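Local coordinates for protein SnoaL-like polyketide cyclase (Agrobacterium tumefaciens str. C58, PDB 3EHC) that is of unknown function but belongs to the SnoaL-like polyketide cyclases of the NTF2 clan, so it may bind or transform a small ligand in its cone-shaped fold, at residues L10-S15 / G25-D30; A74-D79 / E100-D105. All coordinates share one frame; numbering follows the deposited sequence.

Interaction 1: L10-S15 / G25-D30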
ATOM      1  N   LEU B  10      -0.226  16.804   4.740  1.00 36.44           N
ATOM      2  CA  LEU B  10       1.090  17.341   4.419  1.00 36.34           C
ATOM      3  C   LEU B  10       1.663  18.138   5.607  1.00 35.64           C
ATOM      4  O   LEU B  10       2.872  18.104   5.817  1.00 33.81           O
ATOM      5  CB  LEU B  10       1.069  18.150   3.116  1.00 36.20           C
ATOM      6  CG  LEU B  10       0.831  17.391   1.801  1.00 36.42           C
ATOM      7  CD1 LEU B  10       0.843  18.335   0.622  1.00 37.48           C
ATOM      8  CD2 LEU B  10       1.851  16.319   1.568  1.00 38.04           C
ATOM      9  N   ALA B  11       0.797  18.799   6.393  1.00 35.31           N
ATOM     10  CA  ALA B  11       1.207  19.480   7.631  1.00 34.67           C
ATOM     11  C   ALA B  11       1.657  18.444   8.679  1.00 34.49           C
ATOM     12  O   ALA B  11       2.616  18.657   9.400  1.00 35.19           O
ATOM     13  CB  ALA B  11       0.077  20.373   8.174  1.00 31.77           C
ATOM     14  N   TYR B  12       0.973  17.306   8.735  1.00 35.05           N
ATOM     15  CA  TYR B  12       1.359  16.191   9.627  1.00 34.49           C
ATOM     16  C   TYR B  12       2.743  15.652   9.277  1.00 35.34           C
ATOM     17  O   TYR B  12       3.584  15.470  10.162  1.00 34.43           O
ATOM     18  CB  TYR B  12       0.290  15.077   9.581  1.00 33.38           C
ATOM     19  CG  TYR B  12       0.706  13.690  10.044  1.00 32.23           C
ATOM     20  CD1 TYR B  12       0.931  13.410  11.380  1.00 36.60           C
ATOM     21  CD2 TYR B  12       0.820  12.643   9.132  1.00 33.20           C
ATOM     22  CE1 TYR B  12       1.292  12.121  11.805  1.00 37.43           C
ATOM     23  CE2 TYR B  12       1.196  11.372   9.534  1.00 35.68           C
ATOM     24  CZ  TYR B  12       1.422  11.108  10.875  1.00 38.61           C
ATOM     25  OH  TYR B  12       1.799   9.824  11.272  1.00 40.58           O
ATOM     26  N   LEU B  13       2.983  15.439   7.985  1.00 35.61           N
ATOM     27  CA  LEU B  13       4.285  14.951   7.510  1.00 36.53           C
ATOM     28  C   LEU B  13       5.379  15.961   7.791  1.00 35.91           C
ATOM     29  O   LEU B  13       6.506  15.572   8.132  1.00 35.65           O
ATOM     30  CB  LEU B  13       4.257  14.606   6.007  1.00 36.61           C
ATOM     31  CG  LEU B  13       3.411  13.421   5.543  1.00 35.38           C
ATOM     32  CD1 LEU B  13       3.660  13.147   4.072  1.00 27.27           C
ATOM     33  CD2 LEU B  13       3.640  12.184   6.407  1.00 28.83           C
ATOM     34  N   ASP B  14       5.045  17.247   7.651  1.00 36.33           N
ATOM     35  CA  ASP B  14       5.978  18.300   8.009  1.00 37.39           C
ATOM     36  C   ASP B  14       6.404  18.260   9.465  1.00 36.01           C
ATOM     37  O   ASP B  14       7.578  18.425   9.762  1.00 36.98           O
ATOM     38  CB  ASP B  14       5.415  19.684   7.720  1.00 38.26           C
ATOM     39  CG  ASP B  14       6.248  20.413   6.729  1.00 45.86           C
ATOM     40  OD1 ASP B  14       6.216  19.940   5.559  1.00 46.35           O
ATOM     41  OD2 ASP B  14       6.945  21.395   7.131  1.00 48.28           O
ATOM     42  N   SER B  15       5.444  18.071  10.367  1.00 35.90           N
ATOM     43  CA  SER B  15       5.765  17.979  11.791  1.00 35.19           C
ATOM     44  C   SER B  15       6.647  16.751  12.060  1.00 36.46           C
ATOM     45  O   SER B  15       7.567  16.809  12.870  1.00 37.42           O
ATOM     46  CB  SER B  15       4.506  17.992  12.689  1.00 34.56           C
ATOM     47  OG  SER B  15       3.876  16.728  12.798  1.00 38.32           O
ATOM     48  N   GLY B  25      -0.792  15.325  18.692  1.00 38.46           N
ATOM     49  CA  GLY B  25      -2.234  15.321  18.922  1.00 37.37           C
ATOM     50  C   GLY B  25      -3.071  16.325  18.133  1.00 36.57           C
ATOM     51  O   GLY B  25      -4.298  16.214  18.126  1.00 37.67           O
ATOM     52  N   THR B  26      -2.431  17.308  17.491  1.00 35.76           N
ATOM     53  CA  THR B  26      -3.099  18.177  16.508  1.00 35.04           C
ATOM     54  C   THR B  26      -3.605  17.355  15.333  1.00 35.30           C
ATOM     55  O   THR B  26      -4.661  17.648  14.782  1.00 34.69           O
ATOM     56  CB  THR B  26      -2.145  19.303  16.005  1.00 35.41           C
ATOM     57  OG1 THR B  26      -2.028  20.299  17.027  1.00 38.37           O
ATOM     58  CG2 THR B  26      -2.645  19.975  14.708  1.00 31.86           C
ATOM     59  N   PHE B  27      -2.851  16.305  14.984  1.00 36.24           N
ATOM     60  CA  PHE B  27      -3.072  15.497  13.780  1.00 36.39           C
ATOM     61  C   PHE B  27      -3.570  14.064  14.044  1.00 36.69           C
ATOM     62  O   PHE B  27      -4.106  13.432  13.143  1.00 36.16           O
ATOM     63  CB  PHE B  27      -1.756  15.413  13.003  1.00 36.01           C
ATOM     64  CG  PHE B  27      -1.140  16.752  12.685  1.00 33.51           C
ATOM     65  CD1 PHE B  27      -1.708  17.584  11.739  1.00 35.13           C
ATOM     66  CD2 PHE B  27       0.027  17.163  13.318  1.00 33.90           C
ATOM     67  CE1 PHE B  27      -1.141  18.803  11.439  1.00 36.79           C
ATOM     68  CE2 PHE B  27       0.598  18.388  13.022  1.00 32.35           C
ATOM     69  CZ  PHE B  27       0.011  19.207  12.079  1.00 36.36           C
ATOM     70  N   VAL B  28      -3.386  13.549  15.260  1.00 37.04           N
ATOM     71  CA  VAL B  28      -3.650  12.128  15.568  1.00 35.96           C
ATOM     72  C   VAL B  28      -4.609  12.042  16.767  1.00 36.01           C
ATOM     73  O   VAL B  28      -4.393  12.691  17.777  1.00 35.28           O
ATOM     74  CB  VAL B  28      -2.315  11.338  15.821  1.00 37.51           C
ATOM     75  CG1 VAL B  28      -2.551   9.892  16.259  1.00 31.13           C
ATOM     76  CG2 VAL B  28      -1.457  11.343  14.555  1.00 35.45           C
ATOM     77  N   ASP B  29      -5.685  11.265  16.605  1.00 35.83           N
ATOM     78  CA  ASP B  29      -6.718  11.052  17.622  1.00 36.23           C
ATOM     79  C   ASP B  29      -6.129  10.415  18.891  1.00 36.56           C
ATOM     80  O   ASP B  29      -5.117   9.691  18.823  1.00 35.05           O
ATOM     81  CB  ASP B  29      -7.823  10.158  17.043  1.00 36.21           C
ATOM     82  CG  ASP B  29      -9.090  10.129  17.902  1.00 37.99           C
ATOM     83  OD1 ASP B  29      -9.216   9.233  18.780  1.00 33.93           O
ATOM     84  OD2 ASP B  29      -9.993  10.975  17.666  1.00 43.73           O
ATOM     85  N   ASP B  30      -6.746  10.682  20.042  1.00 37.47           N
ATOM     86  CA  ASP B  30      -6.297  10.081  21.317  1.00 37.20           C
ATOM     87  C   ASP B  30      -6.334   8.547  21.282  1.00 36.44           C
ATOM     88  O   ASP B  30      -5.509   7.869  21.905  1.00 34.89           O
ATOM     89  CB  ASP B  30      -7.158  10.547  22.487  1.00 37.68           C
ATOM     90  CG  ASP B  30      -6.901  11.989  22.885  1.00 39.46           C
ATOM     91  OD1 ASP B  30      -5.924  12.618  22.411  1.00 36.19           O
ATOM     92  OD2 ASP B  30      -7.704  12.485  23.702  1.00 39.74           O
TER

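Interaction 2: A74-D79 / E100-D105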
ATOM      1  N   ALA B  74      -1.885   7.291   0.850  1.00 32.09           N
ATOM      2  CA  ALA B  74      -0.583   7.866   0.458  1.00 32.28           C
ATOM      3  C   ALA B  74       0.390   6.785  -0.020  1.00 32.08           C
ATOM      4  O   ALA B  74       0.484   5.724   0.590  1.00 31.81           O
ATOM      5  CB  ALA B  74       0.032   8.652   1.634  1.00 29.58           C
ATOM      6  N   ARG B  75       1.076   7.045  -1.136  1.00 32.05           N
ATOM      7  CA  ARG B  75       2.310   6.350  -1.474  1.00 32.00           C
ATOM      8  C   ARG B  75       3.455   7.262  -1.044  1.00 33.39           C
ATOM      9  O   ARG B  75       3.644   8.318  -1.612  1.00 33.30           O
ATOM     10  CB  ARG B  75       2.398   6.040  -2.960  1.00 29.74           C
ATOM     11  CG  ARG B  75       3.710   5.427  -3.386  1.00 29.87           C
ATOM     12  CD  ARG B  75       3.620   5.180  -4.903  1.00 34.08           C
ATOM     13  NE  ARG B  75       4.905   4.937  -5.527  1.00 31.68           N
ATOM     14  CZ  ARG B  75       5.516   3.756  -5.501  1.00 36.66           C
ATOM     15  NH1 ARG B  75       4.966   2.690  -4.907  1.00 33.24           N
ATOM     16  NH2 ARG B  75       6.655   3.631  -6.110  1.00 34.60           N
ATOM     17  N   LEU B  76       4.190   6.820  -0.027  1.00 35.94           N
ATOM     18  CA  LEU B  76       5.336   7.504   0.529  1.00 35.82           C
ATOM     19  C   LEU B  76       6.575   6.778   0.040  1.00 37.38           C
ATOM     20  O   LEU B  76       6.614   5.540   0.059  1.00 36.16           O
ATOM     21  CB  LEU B  76       5.310   7.391   2.055  1.00 37.17           C
ATOM     22  CG  LEU B  76       4.053   7.901   2.757  1.00 36.37           C
ATOM     23  CD1 LEU B  76       3.963   7.462   4.228  1.00 42.74           C
ATOM     24  CD2 LEU B  76       4.104   9.376   2.604  1.00 32.26           C
ATOM     25  N   PHE B  77       7.580   7.558  -0.349  1.00 35.17           N
ATOM     26  CA  PHE B  77       8.845   7.078  -0.822  1.00 36.36           C
ATOM     27  C   PHE B  77       9.940   7.447   0.200  1.00 36.09           C
ATOM     28  O   PHE B  77      10.013   8.594   0.670  1.00 35.23           O
ATOM     29  CB  PHE B  77       9.140   7.682  -2.202  1.00 39.88           C
ATOM     30  CG  PHE B  77      10.546   7.429  -2.663  1.00 46.67           C
ATOM     31  CD1 PHE B  77      10.965   6.130  -2.922  1.00 47.02           C
ATOM     32  CD2 PHE B  77      11.465   8.480  -2.781  1.00 51.57           C
ATOM     33  CE1 PHE B  77      12.251   5.862  -3.314  1.00 46.41           C
ATOM     34  CE2 PHE B  77      12.785   8.221  -3.187  1.00 51.75           C
ATOM     35  CZ  PHE B  77      13.176   6.908  -3.446  1.00 49.90           C
ATOM     36  N   PHE B  78      10.733   6.439   0.574  1.00 35.35           N
ATOM     37  CA  PHE B  78      11.840   6.597   1.519  1.00 34.21           C
ATOM     38  C   PHE B  78      13.153   6.271   0.865  1.00 34.03           C
ATOM     39  O   PHE B  78      13.259   5.322   0.092  1.00 35.23           O
ATOM     40  CB  PHE B  78      11.657   5.687   2.727  1.00 32.82           C
ATOM     41  CG  PHE B  78      10.458   6.016   3.547  1.00 32.85           C
ATOM     42  CD1 PHE B  78      10.523   6.994   4.528  1.00 34.96           C
ATOM     43  CD2 PHE B  78       9.241   5.323   3.343  1.00 38.17           C
ATOM     44  CE1 PHE B  78       9.396   7.300   5.292  1.00 34.14           C
ATOM     45  CE2 PHE B  78       8.129   5.591   4.099  1.00 30.51           C
ATOM     46  CZ  PHE B  78       8.189   6.574   5.075  1.00 37.03           C
ATOM     47  N   ASP B  79      14.142   7.096   1.183  1.00 35.10           N
ATOM     48  CA  ASP B  79      15.515   6.934   0.770  1.00 34.35           C
ATOM     49  C   ASP B  79      16.350   7.277   2.015  1.00 34.79           C
ATOM     50  O   ASP B  79      16.549   8.433   2.340  1.00 33.33           O
ATOM     51  CB  ASP B  79      15.779   7.889  -0.404  1.00 35.45           C
ATOM     52  CG  ASP B  79      17.141   7.700  -1.058  1.00 36.97           C
ATOM     53  OD1 ASP B  79      17.943   6.866  -0.602  1.00 37.98           O
ATOM     54  OD2 ASP B  79      17.394   8.397  -2.068  1.00 38.32           O
ATOM     55  N   GLU B 100       6.087   2.937   1.150  1.00 35.64           N
ATOM     56  CA  GLU B 100       5.041   2.529   2.075  1.00 39.53           C
ATOM     57  C   GLU B 100       3.708   2.988   1.463  1.00 36.97           C
ATOM     58  O   GLU B 100       3.595   4.128   1.001  1.00 35.50           O
ATOM     59  CB  GLU B 100       5.227   3.201   3.426  1.00 38.57           C
ATOM     60  CG  GLU B 100       4.246   2.729   4.506  1.00 43.59           C
ATOM     61  CD  GLU B 100       4.275   3.606   5.768  1.00 47.41           C
ATOM     62  OE1 GLU B 100       5.206   4.422   5.925  1.00 58.20           O
ATOM     63  OE2 GLU B 100       3.360   3.469   6.613  1.00 60.21           O
ATOM     64  N   HIS B 101       2.729   2.085   1.442  1.00 36.22           N
ATOM     65  CA  HIS B 101       1.365   2.397   1.017  1.00 33.85           C
ATOM     66  C   HIS B 101       0.446   2.336   2.222  1.00 32.80           C
ATOM     67  O   HIS B 101       0.290   1.304   2.862  1.00 31.00           O
ATOM     68  CB  HIS B 101       0.879   1.421  -0.019  1.00 31.06           C
ATOM     69  CG  HIS B 101       1.553   1.580  -1.346  1.00 31.72           C
ATOM     70  ND1 HIS B 101       1.126   0.927  -2.479  1.00 32.92           N
ATOM     71  CD2 HIS B 101       2.628   2.313  -1.713  1.00 30.08           C
ATOM     72  CE1 HIS B 101       1.897   1.265  -3.495  1.00 35.34           C
ATOM     73  NE2 HIS B 101       2.814   2.107  -3.055  1.00 32.75           N
ATOM     74  N   VAL B 102      -0.193   3.454   2.512  1.00 32.65           N
ATOM     75  CA  VAL B 102      -0.895   3.597   3.774  1.00 33.85           C
ATOM     76  C   VAL B 102      -2.256   4.276   3.572  1.00 33.77           C
ATOM     77  O   VAL B 102      -2.391   5.217   2.806  1.00 32.85           O
ATOM     78  CB  VAL B 102       0.032   4.314   4.831  1.00 34.71           C
ATOM     79  CG1 VAL B 102       0.584   5.573   4.251  1.00 34.85           C
ATOM     80  CG2 VAL B 102      -0.672   4.515   6.231  1.00 29.01           C
ATOM     81  N   PHE B 103      -3.260   3.716   4.236  1.00 34.08           N
ATOM     82  CA  PHE B 103      -4.626   4.259   4.306  1.00 34.28           C
ATOM     83  C   PHE B 103      -4.892   4.876   5.688  1.00 34.72           C
ATOM     84  O   PHE B 103      -4.515   4.303   6.714  1.00 33.48           O
ATOM     85  CB  PHE B 103      -5.675   3.151   4.042  1.00 34.64           C
ATOM     86  CG  PHE B 103      -5.716   2.697   2.632  1.00 32.76           C
ATOM     87  CD1 PHE B 103      -4.816   1.735   2.177  1.00 35.20           C
ATOM     88  CD2 PHE B 103      -6.607   3.256   1.717  1.00 35.34           C
ATOM     89  CE1 PHE B 103      -4.809   1.352   0.854  1.00 31.52           C
ATOM     90  CE2 PHE B 103      -6.593   2.832   0.365  1.00 29.20           C
ATOM     91  CZ  PHE B 103      -5.706   1.907  -0.038  1.00 31.79           C
ATOM     92  N   TYR B 104      -5.527   6.043   5.689  1.00 36.30           N
ATOM     93  CA  TYR B 104      -5.928   6.733   6.914  1.00 36.77           C
ATOM     94  C   TYR B 104      -7.428   6.985   6.923  1.00 36.72           C
ATOM     95  O   TYR B 104      -7.999   7.431   5.924  1.00 34.45           O
ATOM     96  CB  TYR B 104      -5.227   8.080   7.062  1.00 36.68           C
ATOM     97  CG  TYR B 104      -3.708   8.033   7.011  1.00 38.63           C
ATOM     98  CD1 TYR B 104      -3.043   8.084   5.794  1.00 32.42           C
ATOM     99  CD2 TYR B 104      -2.945   7.945   8.181  1.00 37.07           C
ATOM    100  CE1 TYR B 104      -1.665   8.067   5.724  1.00 37.18           C
ATOM    101  CE2 TYR B 104      -1.539   7.906   8.126  1.00 35.83           C
ATOM    102  CZ  TYR B 104      -0.907   7.977   6.881  1.00 42.02           C
ATOM    103  OH  TYR B 104       0.472   7.954   6.776  1.00 39.08           O
ATOM    104  N   ASP B 105      -8.058   6.670   8.053  1.00 37.74           N
ATOM    105  CA  ASP B 105      -9.433   7.035   8.297  1.00 38.38           C
ATOM    106  C   ASP B 105      -9.333   8.224   9.253  1.00 37.64           C
ATOM    107  O   ASP B 105      -8.721   8.117  10.312  1.00 38.42           O
ATOM    108  CB  ASP B 105     -10.196   5.825   8.858  1.00 39.13           C
ATOM    109  CG  ASP B 105     -11.717   6.020   8.920  1.00 50.42           C
ATOM    110  OD1 ASP B 105     -12.331   6.878   8.200  1.00 55.48           O
ATOM    111  OD2 ASP B 105     -12.312   5.275   9.744  1.00 54.32           O
TER

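Interaction 1: L10-S15 / G25-D30
A11 meets F27 at the far end of the phenyl ring: its CB lies 3.8 Å from F27 CE1, while its carbonyl oxygen comes obliquely to CZ. That oxygen already accepts the helical bond from S15 N, so its meeting with the ring is one of van der Waals contact.

One residue on, Y12 carries most of the helix's share. Its CA stands over the centre of the F27 ring, 3.8 Å from the centroid and just 3° off the ring normal, a CH-pi contact set squarely over the face. The methyl CG2 of T26 covers the centre of the opposite face, leaving the phenyl sandwiched between the helix backbone and its own chain neighbour. Y12 CG is anti to the backbone N (chi1 160°), and from there the phenol ring runs past the base of F27, with CD1 3.7 Å from F27 CB. Farther out, Y12 CE1 reaches V28 CG2 at 4.0 Å; both approaches are oblique to the tyrosine ring. The hydroxyl continues beyond this contact to hydrogen-bond with Y44 OH on helix 40-54.

A turn later, S15 closes the other flank of F27. Its OG sits 3.7 Å from F27 CE2 and donates a hydrogen bond back to Y12 O at 2.9 Å, tilted 19° from the carbonyl plane. The hydroxyl is thus satisfied within the helix even as it borders an aromatic ring.

V28 also packs on L41 and Y44, and the F27 backbone is hydrogen-bonded to I111 of strand 110-118. The contact therefore closes the N-terminal helix against the chain entering the first strands, consistent with the helix-over-curved-sheet architecture of the NTF2-like alpha+beta cone.

Interaction 2: A74-D79 / E100-D105
L76 CD1 packs on V102 CG1 at 3.9 Å, the apolar centre of two antiparallel strands in the curved sheet of the NTF2-like fold. A74 CB lies near the same V102 methyl and at the edge of the Y104 ring, while V102 CG2 lies over one face of that ring, toward its rim. Y9 and L13 of helix 5-17 pack on L76 from the concave side.

Four backbone hydrogen bonds join the strands, pairing A74 with V102 and L76 with E100; L76 N to E100 O is the straightest. Between these pairs, R75 and H101 form a non-hydrogen-bonded pair on the other face.

E100 lies alongside L76 and brings OE1 to the edge of the F78 ring, 3.6 Å from CE2, with carboxylate and ring planes 19° apart. Its OE2 is hydrogen-bonded to S116 OG.

On the R75 and H101 face the second subunit packs: its W115 touches R75, and its F103 meets the H101 ring edge-to-face. H101 O bonds ND1 of that subunit's H101; ND1 here is likewise bonded, consistent with a proton there and NE2 left to accept. E63 of the same chain takes R75 NE in a salt bridge. The extended R75 chain runs beside H101, and NH1 donates to H101 NE2 at 2.9 Å and 148°, each close to the other group's plane although the planes stand 74° apart.

Interaction 1 closes first along the chain, between helix 5-17 and the segment carrying strand 28-29; interaction 2 follows, pairing strands 71-80 and 96-107 of the five-stranded sheet. Their centres are about 15 Å apart, yet they touch: L13 CD1 of helix 5-17 packs on L76 CD2 at 4.1 Å. The helix thus faces F27 and V28 with one side and the sheet with another. Strand 110-118 is a second link, since I111 touches Y12 and V28 from interaction 1 and Y104 from interaction 2. Helix 5-17 therefore covers the L76 face of the sheet, while the R75 and H101 face forms part of the dimer interface.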